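Local coordinates for polyketide cyclase / dehydrase and lipid transport (Nitrosospira multiformis, PDB 3P51), which is of unknown function but has a Bet v 1-like lipid-transport fold and probably binds a hydrophobic ligand, at residues 49-54 / 75-80. Residues are numbered along the deposited sequence; the frame is centred on the assembly and turned at random.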
ATOM      1  N   GLY A  49      -3.185 -15.421 -12.858  1.00 36.93           N
ATOM      2  CA  GLY A  49      -2.927 -15.866 -14.214  1.00 33.08           C
ATOM      3  C   GLY A  49      -4.199 -16.403 -14.840  1.00 36.03           C
ATOM      4  O   GLY A  49      -4.298 -16.524 -16.061  1.00 35.81           O
ATOM      5  N   ALA A  50      -5.180 -16.734 -14.001  1.00 31.71           N
ATOM      6  CA  ALA A  50      -6.450 -17.260 -14.489  1.00 33.34           C
ATOM      7  C   ALA A  50      -7.092 -16.210 -15.364  1.00 29.87           C
ATOM      8  O   ALA A  50      -6.843 -15.024 -15.169  1.00 31.76           O
ATOM      9  CB  ALA A  50      -7.371 -17.591 -13.315  1.00 28.03           C
ATOM     10  N   ARG A  51      -7.939 -16.631 -16.304  1.00 31.22           N
ATOM     11  CA  ARG A  51      -8.616 -15.691 -17.176  1.00 35.17           C
ATOM     12  C   ARG A  51     -10.096 -16.015 -17.285  1.00 36.42           C
ATOM     13  O   ARG A  51     -10.537 -17.108 -16.954  1.00 37.64           O
ATOM     14  CB  ARG A  51      -7.979 -15.687 -18.565  1.00 29.98           C
ATOM     15  CG  ARG A  51      -6.457 -15.648 -18.530  1.00 34.37           C
ATOM     16  CD  ARG A  51      -5.881 -15.647 -19.936  1.00 34.95           C
ATOM     17  NE  ARG A  51      -5.907 -14.302 -20.498  1.00 37.12           N
ATOM     18  CZ  ARG A  51      -5.548 -13.997 -21.738  1.00 35.47           C
ATOM     19  NH1 ARG A  51      -5.138 -14.953 -22.566  1.00 32.66           N
ATOM     20  NH2 ARG A  51      -5.594 -12.732 -22.142  1.00 36.58           N
ATOM     21  N   ARG A  52     -10.869 -15.051 -17.750  1.00 33.42           N
ATOM     22  CA  ARG A  52     -12.287 -15.276 -17.922  1.00 38.92           C
ATOM     23  C   ARG A  52     -12.779 -14.441 -19.071  1.00 36.25           C
ATOM     24  O   ARG A  52     -12.209 -13.393 -19.367  1.00 37.29           O
ATOM     25  CB  ARG A  52     -13.056 -14.918 -16.647  1.00 37.67           C
ATOM     26  CG  ARG A  52     -12.893 -13.476 -16.200  1.00 37.51           C
ATOM     27  CD  ARG A  52     -13.527 -13.220 -14.823  1.00 37.19           C
ATOM     28  NE  ARG A  52     -13.517 -11.793 -14.493  1.00 36.29           N
ATOM     29  CZ  ARG A  52     -13.846 -11.291 -13.308  1.00 37.30           C
ATOM     30  NH1 ARG A  52     -14.212 -12.095 -12.320  1.00 33.72           N
ATOM     31  NH2 ARG A  52     -13.804  -9.980 -13.110  1.00 39.04           N
ATOM     32  N   LEU A  53     -13.840 -14.919 -19.709  1.00 36.03           N
ATOM     33  CA  LEU A  53     -14.561 -14.157 -20.710  1.00 34.96           C
ATOM     34  C   LEU A  53     -15.994 -13.912 -20.221  1.00 35.79           C
ATOM     35  O   LEU A  53     -16.720 -14.858 -19.928  1.00 35.38           O
ATOM     36  CB  LEU A  53     -14.583 -14.932 -22.032  1.00 30.77           C
ATOM     37  CG  LEU A  53     -15.227 -14.179 -23.195  1.00 34.63           C
ATOM     38  CD1 LEU A  53     -14.267 -13.100 -23.693  1.00 33.98           C
ATOM     39  CD2 LEU A  53     -15.575 -15.140 -24.317  1.00 32.31           C
ATOM     40  N   LEU A  54     -16.394 -12.645 -20.125  1.00 37.20           N
ATOM     41  CA  LEU A  54     -17.738 -12.291 -19.675  1.00 38.15           C
ATOM     42  C   LEU A  54     -18.590 -11.748 -20.824  1.00 39.32           C
ATOM     43  O   LEU A  54     -18.128 -10.928 -21.617  1.00 38.60           O
ATOM     44  CB  LEU A  54     -17.671 -11.230 -18.582  1.00 35.98           C
ATOM     45  CG  LEU A  54     -16.549 -11.378 -17.551  1.00 40.75           C
ATOM     46  CD1 LEU A  54     -16.435 -10.107 -16.721  1.00 43.96           C
ATOM     47  CD2 LEU A  54     -16.784 -12.587 -16.664  1.00 37.85           C
ATOM     48  N   SER A  75      -6.505  -7.428 -15.092  1.00 34.55           N
ATOM     49  CA  SER A  75      -6.411  -6.619 -16.295  1.00 33.69           C
ATOM     50  C   SER A  75      -7.603  -6.943 -17.178  1.00 36.49           C
ATOM     51  O   SER A  75      -8.031  -8.094 -17.253  1.00 35.50           O
ATOM     52  CB  SER A  75      -5.114  -6.919 -17.052  1.00 37.54           C
ATOM     53  OG  SER A  75      -5.022  -8.291 -17.415  1.00 37.49           O
HETATM   54  N   MSE A  76      -8.153  -5.926 -17.833  1.00 37.98           N
HETATM   55  CA  MSE A  76      -9.114  -6.166 -18.898  1.00 35.98           C
HETATM   56  C   MSE A  76      -8.364  -6.184 -20.230  1.00 37.17           C
HETATM   57  O   MSE A  76      -7.940  -5.142 -20.727  1.00 39.40           O
HETATM   58  CB  MSE A  76     -10.188  -5.084 -18.923  1.00 34.83           C
HETATM   59  CG  MSE A  76     -11.318  -5.412 -19.871  1.00 37.01           C
HETATM   60 SE   MSE A  76     -12.212  -3.796 -20.510  1.00 52.56          SE
HETATM   61  CE  MSE A  76     -12.966  -3.245 -18.784  1.00 43.14           C
ATOM     62  N   ASP A  77      -8.206  -7.372 -20.803  1.00 36.55           N
ATOM     63  CA  ASP A  77      -7.408  -7.548 -22.015  1.00 33.88           C
ATOM     64  C   ASP A  77      -8.200  -7.254 -23.299  1.00 36.61           C
ATOM     65  O   ASP A  77      -7.636  -6.827 -24.309  1.00 34.05           O
ATOM     66  CB  ASP A  77      -6.837  -8.969 -22.053  1.00 36.50           C
ATOM     67  CG  ASP A  77      -6.198  -9.388 -20.720  1.00 41.42           C
ATOM     68  OD1 ASP A  77      -5.582  -8.534 -20.044  1.00 39.59           O
ATOM     69  OD2 ASP A  77      -6.311 -10.578 -20.355  1.00 39.89           O
ATOM     70  N   GLU A  78      -9.501  -7.514 -23.271  1.00 34.38           N
ATOM     71  CA  GLU A  78     -10.363  -7.143 -24.383  1.00 36.98           C
ATOM     72  C   GLU A  78     -11.699  -6.691 -23.823  1.00 37.84           C
ATOM     73  O   GLU A  78     -12.101  -7.121 -22.746  1.00 39.60           O
ATOM     74  CB  GLU A  78     -10.594  -8.314 -25.348  1.00 37.60           C
ATOM     75  CG  GLU A  78      -9.346  -9.045 -25.816  1.00 36.91           C
ATOM     76  CD  GLU A  78      -8.676  -8.414 -27.022  1.00 44.16           C
ATOM     77  OE1 GLU A  78      -9.108  -7.321 -27.485  1.00 41.99           O
ATOM     78  OE2 GLU A  78      -7.701  -9.031 -27.507  1.00 49.12           O
ATOM     79  N   GLY A  79     -12.391  -5.834 -24.564  1.00 41.27           N
ATOM     80  CA  GLY A  79     -13.711  -5.396 -24.159  1.00 38.40           C
ATOM     81  C   GLY A  79     -14.406  -4.691 -25.300  1.00 39.93           C
ATOM     82  O   GLY A  79     -13.768  -4.337 -26.282  1.00 37.17           O
ATOM     83  N   PRO A  80     -15.720  -4.470 -25.164  1.00 42.82           N
ATOM     84  CA  PRO A  80     -16.475  -3.747 -26.190  1.00 46.29           C
ATOM     85  C   PRO A  80     -16.108  -2.266 -26.145  1.00 45.63           C
ATOM     86  O   PRO A  80     -15.660  -1.789 -25.103  1.00 44.73           O
ATOM     87  CB  PRO A  80     -17.928  -3.948 -25.754  1.00 43.12           C
ATOM     88  CG  PRO A  80     -17.841  -4.073 -24.248  1.00 40.01           C
ATOM     89  CD  PRO A  80     -16.536  -4.778 -23.974  1.00 39.24           C
TER
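OD2 of Asp77 sits at the edge of the Arg51 guanidinium, nearly in its plane, while the carboxylate it belongs to is turned 52° away. NH2 of Arg51 donates to OD2 of Asp77 at 2.9 Å in an almost straight bond (174°), a salt bridge through one nitrogen and one oxygen. NH2 approaches OD2 from above the carboxylate plane; this is a single-bond contact, not a two-pronged one. The arginine chain runs extended through chi2 and then bends at chi3 (82°), which swings the guanidinium across toward the acid. The other carboxylate oxygen, OD1 of Asp77, takes the hydroxyl of Ser75 on its syn side, OG to OD1 2.7 Å. Thr61 OG1 hydrogen-bonds both OD2 of Asp77 and NE of Arg51, bridging the pair from the strand between. With an alanine here instead of Asp77, Arg51 would probably lose its salt-bridge partner, and Ser75 OG and Thr61 OG1 the carboxylate oxygens they meet. Asp77 and Glu78 both face Leu59, forming a classic beta bulge where strand 71-78 ends. Strands 51-54 and 71-78 are not sheet neighbours: in the antiparallel sheet strand 58-66 runs between them, the side chains reach over it on the protein surface, and strand 37-40 flanks 51-54 on its far side.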